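Local coordinates for hydrazine synthase subunit beta (Candidatus Kuenenia stuttgartiensis, PDB 5C2V), which forms part of the hydrazine synthase complex, which condenses nitric oxide with ammonium, and may modulate passage of the hydroxylamine intermediate between the active sites, at residues L246-Y257 / I270-L281; D11-T19 / A337-T345. All coordinates share one frame; numbering follows the deposited sequence.

Contact 1: L246-Y257 / I270-L281; sequences LDDLNNYDGNPY and IGVRGMHRVTIL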
loop_
_atom_site.group_PDB
_atom_site.type_symbol
_atom_site.label_atom_id
_atom_site.label_comp_id
_atom_site.label_asym_id
_atom_site.label_seq_id
_atom_site.Cartn_x
_atom_site.Cartn_y
_atom_site.Cartn_z
ATOM N N LEU B 246 -3.598 -12.401 30.849
ATOM C CA LEU B 246 -2.343 -12.088 31.530
ATOM C C LEU B 246 -1.091 -12.430 30.716
ATOM O O LEU B 246 0.028 -12.170 31.158
ATOM C CB LEU B 246 -2.283 -12.802 32.881
ATOM C CG LEU B 246 -3.230 -12.244 33.942
ATOM C CD1 LEU B 246 -3.368 -13.208 35.108
ATOM C CD2 LEU B 246 -2.733 -10.887 34.417
ATOM N N ASP B 247 -1.272 -13.003 29.530
ATOM C CA ASP B 247 -0.155 -13.619 28.813
ATOM C C ASP B 247 0.338 -12.836 27.598
ATOM O O ASP B 247 -0.441 -12.177 26.909
ATOM C CB ASP B 247 -0.541 -15.029 28.357
ATOM C CG ASP B 247 -1.043 -15.897 29.493
ATOM O OD1 ASP B 247 -0.421 -15.888 30.576
ATOM O OD2 ASP B 247 -2.057 -16.599 29.298
ATOM N N ASP B 248 1.641 -12.919 27.345
ATOM C CA ASP B 248 2.194 -12.521 26.057
ATOM C C ASP B 248 2.017 -13.688 25.094
ATOM O O ASP B 248 1.498 -14.737 25.478
ATOM C CB ASP B 248 3.674 -12.140 26.171
ATOM C CG ASP B 248 3.904 -10.942 27.071
ATOM O OD1 ASP B 248 2.964 -10.145 27.253
ATOM O OD2 ASP B 248 5.031 -10.791 27.591
ATOM N N LEU B 249 2.446 -13.517 23.848
ATOM C CA LEU B 249 2.361 -14.603 22.882
ATOM C C LEU B 249 3.282 -15.745 23.291
ATOM O O LEU B 249 2.851 -16.890 23.408
ATOM C CB LEU B 249 2.719 -14.118 21.476
ATOM C CG LEU B 249 2.686 -15.190 20.383
ATOM C CD1 LEU B 249 1.269 -15.693 20.161
ATOM C CD2 LEU B 249 3.284 -14.671 19.087
ATOM N N ASN B 250 4.557 -15.425 23.484
ATOM C CA ASN B 250 5.547 -16.406 23.907
ATOM C C ASN B 250 5.848 -16.408 25.412
ATOM O O ASN B 250 6.695 -17.171 25.873
ATOM C CB ASN B 250 6.837 -16.199 23.112
ATOM C CG ASN B 250 6.626 -16.353 21.615
ATOM O OD1 ASN B 250 6.633 -17.465 21.087
ATOM N ND2 ASN B 250 6.426 -15.235 20.926
ATOM N N ASN B 251 5.165 -15.555 26.173
ATOM C CA ASN B 251 5.376 -15.488 27.621
ATOM C C ASN B 251 4.058 -15.524 28.394
ATOM O O ASN B 251 3.214 -14.641 28.244
ATOM C CB ASN B 251 6.166 -14.229 27.988
ATOM C CG ASN B 251 6.887 -14.357 29.321
ATOM O OD1 ASN B 251 6.446 -15.080 30.214
ATOM N ND2 ASN B 251 8.003 -13.649 29.459
ATOM N N TYR B 252 3.893 -16.542 29.232
ATOM C CA TYR B 252 2.638 -16.758 29.945
ATOM C C TYR B 252 2.847 -16.648 31.451
ATOM O O TYR B 252 3.941 -16.912 31.945
ATOM C CB TYR B 252 2.057 -18.134 29.595
ATOM C CG TYR B 252 1.668 -18.290 28.139
ATOM C CD1 TYR B 252 2.634 -18.399 27.150
ATOM C CD2 TYR B 252 0.334 -18.340 27.758
ATOM C CE1 TYR B 252 2.286 -18.540 25.825
ATOM C CE2 TYR B 252 -0.024 -18.480 26.430
ATOM C CZ TYR B 252 0.957 -18.579 25.469
ATOM O OH TYR B 252 0.609 -18.721 24.146
ATOM N N ASP B 253 1.804 -16.275 32.190
ATOM C CA ASP B 253 1.919 -16.275 33.642
ATOM C C ASP B 253 1.238 -17.521 34.178
ATOM O O ASP B 253 0.021 -17.562 34.275
ATOM C CB ASP B 253 1.260 -15.029 34.244
ATOM C CG ASP B 253 2.058 -13.765 34.010
ATOM O OD1 ASP B 253 3.301 -13.836 34.007
ATOM O OD2 ASP B 253 1.440 -12.693 33.836
ATOM N N GLY B 254 2.024 -18.501 34.605
ATOM C CA GLY B 254 1.467 -19.769 35.038
ATOM C C GLY B 254 0.732 -19.681 36.357
ATOM O O GLY B 254 1.311 -19.248 37.352
ATOM N N ASN B 255 -0.525 -20.117 36.372
ATOM C CA ASN B 255 -1.290 -20.233 37.611
ATOM C C ASN B 255 -1.266 -18.973 38.478
ATOM O O ASN B 255 -0.582 -18.941 39.498
ATOM C CB ASN B 255 -0.775 -21.421 38.428
ATOM C CG ASN B 255 -0.754 -22.711 37.633
ATOM O OD1 ASN B 255 0.301 -23.311 37.430
ATOM N ND2 ASN B 255 -1.925 -23.151 37.185
ATOM N N PRO B 256 -1.977 -17.915 38.058
ATOM C CA PRO B 256 -2.055 -16.718 38.904
ATOM C C PRO B 256 -2.829 -17.012 40.188
ATOM O O PRO B 256 -3.880 -17.647 40.115
ATOM C CB PRO B 256 -2.798 -15.714 38.020
ATOM C CG PRO B 256 -3.642 -16.568 37.126
ATOM C CD PRO B 256 -2.820 -17.800 36.853
ATOM N N TYR B 257 -2.329 -16.570 41.341
ATOM C CA TYR B 257 -2.969 -16.932 42.606
ATOM C C TYR B 257 -3.442 -15.760 43.454
ATOM O O TYR B 257 -4.633 -15.459 43.506
ATOM C CB TYR B 257 -2.006 -17.764 43.455
ATOM C CG TYR B 257 -2.119 -19.255 43.265
ATOM C CD1 TYR B 257 -1.943 -19.828 42.017
ATOM C CD2 TYR B 257 -2.372 -20.094 44.343
ATOM C CE1 TYR B 257 -2.033 -21.191 41.839
ATOM C CE2 TYR B 257 -2.461 -21.462 44.176
ATOM C CZ TYR B 257 -2.292 -22.005 42.919
ATOM O OH TYR B 257 -2.380 -23.364 42.737
ATOM N N ILE B 270 -0.465 -9.257 41.289
ATOM C CA ILE B 270 -0.829 -10.661 41.121
ATOM C C ILE B 270 0.347 -11.603 41.336
ATOM O O ILE B 270 1.316 -11.582 40.577
ATOM C CB ILE B 270 -1.402 -10.927 39.715
ATOM C CG1 ILE B 270 -2.643 -10.069 39.465
ATOM C CG2 ILE B 270 -1.722 -12.407 39.540
ATOM C CD1 ILE B 270 -3.224 -10.234 38.078
ATOM N N GLY B 271 0.264 -12.428 42.375
ATOM C CA GLY B 271 1.234 -13.488 42.555
ATOM C C GLY B 271 1.083 -14.525 41.459
ATOM O O GLY B 271 0.008 -15.096 41.275
ATOM N N VAL B 272 2.166 -14.772 40.734
ATOM C CA VAL B 272 2.185 -15.809 39.713
ATOM C C VAL B 272 3.060 -16.943 40.214
ATOM O O VAL B 272 4.294 -16.831 40.261
ATOM C CB VAL B 272 2.714 -15.288 38.364
ATOM C CG1 VAL B 272 2.546 -16.345 37.291
ATOM C CG2 VAL B 272 1.991 -14.009 37.968
ATOM N N ARG B 273 2.391 -18.039 40.557
ATOM C CA ARG B 273 2.975 -19.140 41.310
ATOM C C ARG B 273 3.812 -20.060 40.432
ATOM O O ARG B 273 4.894 -20.493 40.824
ATOM C CB ARG B 273 1.858 -19.929 41.996
ATOM C CG ARG B 273 2.294 -20.794 43.162
ATOM C CD ARG B 273 1.102 -21.558 43.718
ATOM N NE ARG B 273 1.366 -22.125 45.036
ATOM C CZ ARG B 273 1.845 -23.346 45.240
ATOM N NH1 ARG B 273 2.114 -24.136 44.210
ATOM N NH2 ARG B 273 2.055 -23.780 46.476
ATOM N N GLY B 274 3.298 -20.358 39.244
ATOM C CA GLY B 274 3.993 -21.224 38.313
ATOM C C GLY B 274 5.232 -20.566 37.741
ATOM O O GLY B 274 6.270 -21.210 37.579
ATOM N N MET B 275 5.120 -19.281 37.425
ATOM C CA MET B 275 6.227 -18.540 36.831
ATOM C C MET B 275 7.057 -17.777 37.859
ATOM O O MET B 275 7.977 -17.047 37.491
ATOM C CB MET B 275 5.708 -17.577 35.765
ATOM C CG MET B 275 5.203 -18.279 34.522
ATOM S SD MET B 275 6.352 -19.529 33.915
ATOM C CE MET B 275 7.693 -18.499 33.327
ATOM N N HIS B 276 6.715 -17.930 39.134
ATOM C CA HIS B 276 7.500 -17.363 40.232
ATOM C C HIS B 276 7.740 -15.863 40.102
ATOM O O HIS B 276 8.881 -15.409 40.202
ATOM C CB HIS B 276 8.855 -18.069 40.337
ATOM C CG HIS B 276 8.783 -19.552 40.155
ATOM N ND1 HIS B 276 8.038 -20.368 40.982
ATOM C CD2 HIS B 276 9.363 -20.366 39.245
ATOM C CE1 HIS B 276 8.164 -21.620 40.585
ATOM N NE2 HIS B 276 8.960 -21.650 39.534
ATOM N N ARG B 277 6.684 -15.089 39.880
ATOM C CA ARG B 277 6.879 -13.650 39.695
ATOM C C ARG B 277 5.636 -12.851 40.045
ATOM O O ARG B 277 4.541 -13.384 40.048
ATOM C CB ARG B 277 7.299 -13.357 38.254
ATOM C CG ARG B 277 6.242 -13.704 37.220
ATOM C CD ARG B 277 6.847 -13.823 35.833
ATOM N NE ARG B 277 5.830 -14.055 34.813
ATOM C CZ ARG B 277 6.094 -14.430 33.565
ATOM N NH1 ARG B 277 7.346 -14.624 33.177
ATOM N NH2 ARG B 277 5.100 -14.614 32.706
ATOM N N VAL B 278 5.806 -11.565 40.333
ATOM C CA VAL B 278 4.658 -10.719 40.644
ATOM C C VAL B 278 4.306 -9.821 39.465
ATOM O O VAL B 278 5.107 -8.988 39.044
ATOM C CB VAL B 278 4.911 -9.850 41.888
ATOM C CG1 VAL B 278 3.736 -8.911 42.121
ATOM C CG2 VAL B 278 5.147 -10.727 43.107
ATOM N N THR B 279 3.101 -9.999 38.934
ATOM C CA THR B 279 2.635 -9.193 37.814
ATOM C C THR B 279 1.872 -7.968 38.309
ATOM O O THR B 279 0.849 -8.087 38.984
ATOM C CB THR B 279 1.737 -10.007 36.863
ATOM O OG1 THR B 279 2.541 -10.946 36.137
ATOM C CG2 THR B 279 1.037 -9.090 35.875
ATOM N N ILE B 280 2.388 -6.791 37.973
ATOM C CA ILE B 280 1.776 -5.531 38.370
ATOM C C ILE B 280 1.126 -4.847 37.175
ATOM O O ILE B 280 1.779 -4.606 36.151
ATOM C CB ILE B 280 2.804 -4.578 39.003
ATOM C CG1 ILE B 280 3.631 -5.314 40.060
ATOM C CG2 ILE B 280 2.110 -3.362 39.598
ATOM C CD1 ILE B 280 4.730 -4.475 40.666
ATOM N N LEU B 281 -0.161 -4.536 37.323
ATOM C CA LEU B 281 -0.956 -3.946 36.253
ATOM C C LEU B 281 -1.475 -2.557 36.617
ATOM O O LEU B 281 -1.676 -2.246 37.795
ATOM C CB LEU B 281 -2.138 -4.856 35.907
ATOM C CG LEU B 281 -1.833 -6.313 35.559
ATOM C CD1 LEU B 281 -3.122 -7.085 35.332
ATOM C CD2 LEU B 281 -0.936 -6.392 34.336
HETATM O O HOH W 1 0.119 -24.369 41.928
#
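Arg-277 reaches from the third strand of a beta-propeller blade to the loop that enters its inner strand. Its CG sits between the backbone N and the carbonyl carbon (chi1 64°), and the chain runs on extended to NE, carrying the guanidinium to the loop. NH2 and NH1 both donate to Asn-251 OD1, at 2.9 and 3.1 Å, end-on, with OD1 in the guanidinium plane and the amide turned 53° against it. The guanidinium also forms a salt bridge with Asp-253 OD1, whose position is less certain; the carboxylate and guanidinium planes are roughly perpendicular. Asp-253 OD2 accepts from Thr-279 OG1 at 3.1 Å, from above the carboxylate plane.

Further along, Pro-256 and Val-272 form an antiparallel non-hydrogen-bonded pair, beside which Tyr-257 N donates to Gly-271 O at 2.8 Å. Arg-273 places its CD over the Tyr-257 ring in a CH-pi contact, 3.5 Å from the centroid, while the phenol OH binds Glu-69 of the gamma subunit. Leu-246 CD2 touches Ile-270 CD1 and Leu-281 CD1.

Behind these contacts, a G1 beta bulge sets His-276 and Arg-277 opposite Val-272, and Asp-253 N donates to Asp-247 OD1 at 2.8 Å, nearly along the C-O axis.

Contact 2: D11-T19 / A337-T345; sequences DLPGPFHIT and ANYFSNNVT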
loop_
_atom_site.group_PDB
_atom_site.type_symbol
_atom_site.label_atom_id
_atom_site.label_comp_id
_atom_site.label_asym_id
_atom_site.label_seq_id
_atom_site.Cartn_x
_atom_site.Cartn_y
_atom_site.Cartn_z
ATOM N N ASP B 11 11.102 -30.094 57.736
ATOM C CA ASP B 11 11.463 -29.075 58.717
ATOM C C ASP B 11 11.136 -27.674 58.207
ATOM O O ASP B 11 11.251 -26.693 58.942
ATOM C CB ASP B 11 12.951 -29.164 59.066
ATOM C CG ASP B 11 13.342 -30.522 59.616
ATOM O OD1 ASP B 11 12.481 -31.192 60.223
ATOM O OD2 ASP B 11 14.515 -30.917 59.442
ATOM N N LEU B 12 10.726 -27.590 56.945
ATOM C CA LEU B 12 10.500 -26.306 56.288
ATOM C C LEU B 12 9.072 -25.800 56.478
ATOM O O LEU B 12 8.116 -26.565 56.353
ATOM C CB LEU B 12 10.820 -26.422 54.798
ATOM C CG LEU B 12 12.211 -26.978 54.484
ATOM C CD1 LEU B 12 12.406 -27.133 52.987
ATOM C CD2 LEU B 12 13.289 -26.087 55.080
ATOM N N PRO B 13 8.927 -24.500 56.787
ATOM C CA PRO B 13 7.627 -23.866 57.047
ATOM C C PRO B 13 6.696 -23.833 55.832
ATOM O O PRO B 13 5.500 -24.077 55.993
ATOM C CB PRO B 13 8.012 -22.445 57.471
ATOM C CG PRO B 13 9.346 -22.214 56.861
ATOM C CD PRO B 13 10.039 -23.541 56.905
ATOM N N GLY B 14 7.228 -23.541 54.647
ATOM C CA GLY B 14 6.417 -23.575 53.441
ATOM C C GLY B 14 5.308 -22.539 53.370
ATOM O O GLY B 14 4.138 -22.916 53.299
ATOM N N PRO B 15 5.652 -21.237 53.435
ATOM C CA PRO B 15 4.580 -20.240 53.576
ATOM C C PRO B 15 3.538 -20.301 52.457
ATOM O O PRO B 15 3.882 -20.197 51.279
ATOM C CB PRO B 15 5.337 -18.908 53.502
ATOM C CG PRO B 15 6.773 -19.240 53.768
ATOM C CD PRO B 15 6.975 -20.619 53.246
ATOM N N PHE B 16 2.274 -20.468 52.839
ATOM C CA PHE B 16 1.163 -20.476 51.893
ATOM C C PHE B 16 0.383 -19.166 51.729
ATOM O O PHE B 16 -0.385 -19.017 50.778
ATOM C CB PHE B 16 0.189 -21.582 52.304
ATOM C CG PHE B 16 -0.606 -22.142 51.168
ATOM C CD1 PHE B 16 -0.013 -22.984 50.244
ATOM C CD2 PHE B 16 -1.951 -21.842 51.032
ATOM C CE1 PHE B 16 -0.741 -23.506 49.196
ATOM C CE2 PHE B 16 -2.686 -22.365 49.987
ATOM C CZ PHE B 16 -2.080 -23.198 49.067
ATOM N N HIS B 17 0.587 -18.217 52.638
ATOM C CA HIS B 17 -0.256 -17.022 52.670
ATOM C C HIS B 17 0.430 -15.893 53.426
ATOM O O HIS B 17 1.324 -16.137 54.236
ATOM C CB HIS B 17 -1.615 -17.352 53.306
ATOM C CG HIS B 17 -2.642 -16.267 53.168
ATOM N ND1 HIS B 17 -2.747 -15.221 54.060
ATOM C CD2 HIS B 17 -3.612 -16.073 52.245
ATOM C CE1 HIS B 17 -3.737 -14.428 53.691
ATOM N NE2 HIS B 17 -4.279 -14.921 52.592
ATOM N N ILE B 18 0.005 -14.659 53.178
ATOM C CA ILE B 18 0.549 -13.526 53.914
ATOM C C ILE B 18 -0.468 -12.388 54.008
ATOM O O ILE B 18 -1.291 -12.195 53.112
ATOM C CB ILE B 18 1.867 -13.024 53.266
ATOM C CG1 ILE B 18 2.622 -12.090 54.215
ATOM C CG2 ILE B 18 1.599 -12.362 51.917
ATOM C CD1 ILE B 18 3.986 -11.676 53.707
ATOM N N THR B 19 -0.416 -11.650 55.112
ATOM C CA THR B 19 -1.256 -10.475 55.298
ATOM C C THR B 19 -0.522 -9.470 56.173
ATOM O O THR B 19 0.598 -9.725 56.617
ATOM C CB THR B 19 -2.614 -10.830 55.936
ATOM O OG1 THR B 19 -3.428 -9.654 56.019
ATOM C CG2 THR B 19 -2.417 -11.406 57.331
ATOM N N ALA B 337 4.743 -14.045 49.392
ATOM C CA ALA B 337 5.108 -15.237 50.154
ATOM C C ALA B 337 5.481 -16.408 49.245
ATOM O O ALA B 337 4.671 -16.872 48.446
ATOM C CB ALA B 337 3.971 -15.634 51.084
ATOM N N ASN B 338 6.711 -16.885 49.397
ATOM C CA ASN B 338 7.261 -17.964 48.584
ATOM C C ASN B 338 7.409 -19.267 49.369
ATOM O O ASN B 338 8.221 -19.362 50.308
ATOM C CB ASN B 338 8.611 -17.547 48.005
ATOM C CG ASN B 338 8.579 -16.156 47.406
ATOM O OD1 ASN B 338 7.595 -15.760 46.782
ATOM N ND2 ASN B 338 9.651 -15.399 47.608
ATOM N N TYR B 339 6.615 -20.253 48.953
ATOM C CA TYR B 339 6.498 -21.560 49.599
ATOM C C TYR B 339 7.767 -22.406 49.526
ATOM O O TYR B 339 8.284 -22.847 50.551
ATOM C CB TYR B 339 5.330 -22.330 48.964
ATOM C CG TYR B 339 5.157 -23.762 49.434
ATOM C CD1 TYR B 339 5.754 -24.818 48.755
ATOM C CD2 TYR B 339 4.373 -24.057 50.540
ATOM C CE1 TYR B 339 5.590 -26.125 49.179
ATOM C CE2 TYR B 339 4.205 -25.360 50.972
ATOM C CZ TYR B 339 4.815 -26.390 50.288
ATOM O OH TYR B 339 4.647 -27.689 50.713
ATOM N N PHE B 340 8.258 -22.635 48.313
ATOM C CA PHE B 340 9.400 -23.522 48.113
ATOM C C PHE B 340 10.695 -22.899 48.617
ATOM O O PHE B 340 11.538 -23.583 49.197
ATOM C CB PHE B 340 9.537 -23.897 46.636
ATOM C CG PHE B 340 8.379 -24.693 46.104
ATOM C CD1 PHE B 340 8.204 -26.015 46.477
ATOM C CD2 PHE B 340 7.472 -24.123 45.228
ATOM C CE1 PHE B 340 7.140 -26.752 45.993
ATOM C CE2 PHE B 340 6.407 -24.855 44.737
ATOM C CZ PHE B 340 6.242 -26.171 45.121
ATOM N N SER B 341 10.847 -21.598 48.397
ATOM C CA SER B 341 12.038 -20.885 48.840
ATOM C C SER B 341 11.950 -20.545 50.324
ATOM O O SER B 341 12.928 -20.095 50.924
ATOM C CB SER B 341 12.239 -19.613 48.016
ATOM O OG SER B 341 12.447 -19.919 46.648
ATOM N N ASN B 342 10.771 -20.768 50.902
ATOM C CA ASN B 342 10.519 -20.504 52.317
ATOM C C ASN B 342 10.853 -19.077 52.722
ATOM O O ASN B 342 11.518 -18.860 53.736
ATOM C CB ASN B 342 11.314 -21.477 53.194
ATOM C CG ASN B 342 10.857 -22.910 53.038
ATOM O OD1 ASN B 342 9.662 -23.199 53.046
ATOM N ND2 ASN B 342 11.814 -23.820 52.892
ATOM N N ASN B 343 10.401 -18.099 51.943
ATOM C CA ASN B 343 10.761 -16.715 52.258
ATOM C C ASN B 343 9.760 -15.690 51.745
ATOM O O ASN B 343 8.735 -16.049 51.192
ATOM C CB ASN B 343 12.158 -16.395 51.711
ATOM C CG ASN B 343 12.308 -16.732 50.239
ATOM O OD1 ASN B 343 11.325 -16.845 49.508
ATOM N ND2 ASN B 343 13.549 -16.897 49.796
ATOM N N VAL B 344 10.057 -14.411 51.948
ATOM C CA VAL B 344 9.170 -13.348 51.489
ATOM C C VAL B 344 9.936 -12.309 50.681
ATOM O O VAL B 344 10.947 -11.775 51.136
ATOM C CB VAL B 344 8.458 -12.647 52.666
ATOM C CG1 VAL B 344 7.657 -11.450 52.170
ATOM C CG2 VAL B 344 7.553 -13.627 53.403
ATOM N N THR B 345 9.449 -12.030 49.475
ATOM C CA THR B 345 10.062 -11.023 48.622
ATOM C C THR B 345 9.439 -9.654 48.872
ATOM O O THR B 345 8.212 -9.500 48.851
ATOM C CB THR B 345 9.926 -11.384 47.132
ATOM O OG1 THR B 345 10.614 -12.615 46.872
ATOM C CG2 THR B 345 10.515 -10.288 46.257
#
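Ile-18 and Pro-15, on the inner strand of the first propeller blade, pack tightly against Ala-337 and Val-344 of the last. Ile-18 CB lies 4.0 Å from Ala-337 CB; CG1 is anti to the backbone N (chi1 -165°) and the chain runs on extended (chi2 174°), so that CD1 meets Val-344 CG1 tip to tip, also at 4.0 Å. Pro-15 CD rests 3.4 Å from Asn-338 O. The Tyr-339 ring receives Pro-15 O at its edge, in plane, and Gly-14 O near CD2, while its OH bonds Gln-47 of the gamma subunit.

At the turn, Asn-342 and Asn-343 face Asn-338 in a G1 beta bulge. Gly-14 N donates to Asn-342 OD1 at 2.9 Å, tilted 32° from the carbonyl plane. Leu-12 lies across the amide, with CB and CD1 each 3.4 Å from Asn-342 ND2. The looser side is at Pro-13, CD 3.9 Å from Asn-342 OD1, and both Leu-12 and Pro-13 are partly exposed.

One direct hydrogen bond thus accompanies a junction of apolar side chains and carbon-to-carbonyl contacts. Since Asn-342 ND2 binds Ala-13 O of the gamma subunit, a single amide joins the seam between blades to the subunit interface.

How the contacts relate
From the N terminus, 11-19 opens the first blade of a seven-bladed propeller, and the chain travels round the whole ring before 337-345 returns beside it. Contact 2 therefore closes a loop of 317 intervening residues, joining first blade to last. Contact 1 is nested inside that loop and spans just 12 residues: it ties the linker from the fifth blade, and the start of the sixth blade's inner strand, to that blade's second and third strands. The two centres are 18 Å apart, yet the contacts meet, Arg-273 NH2 packing 3.9 Å from Phe-16 CE1. Both border the gamma subunit, a strand of which extends the last blade's sheet by pairing with 343-345.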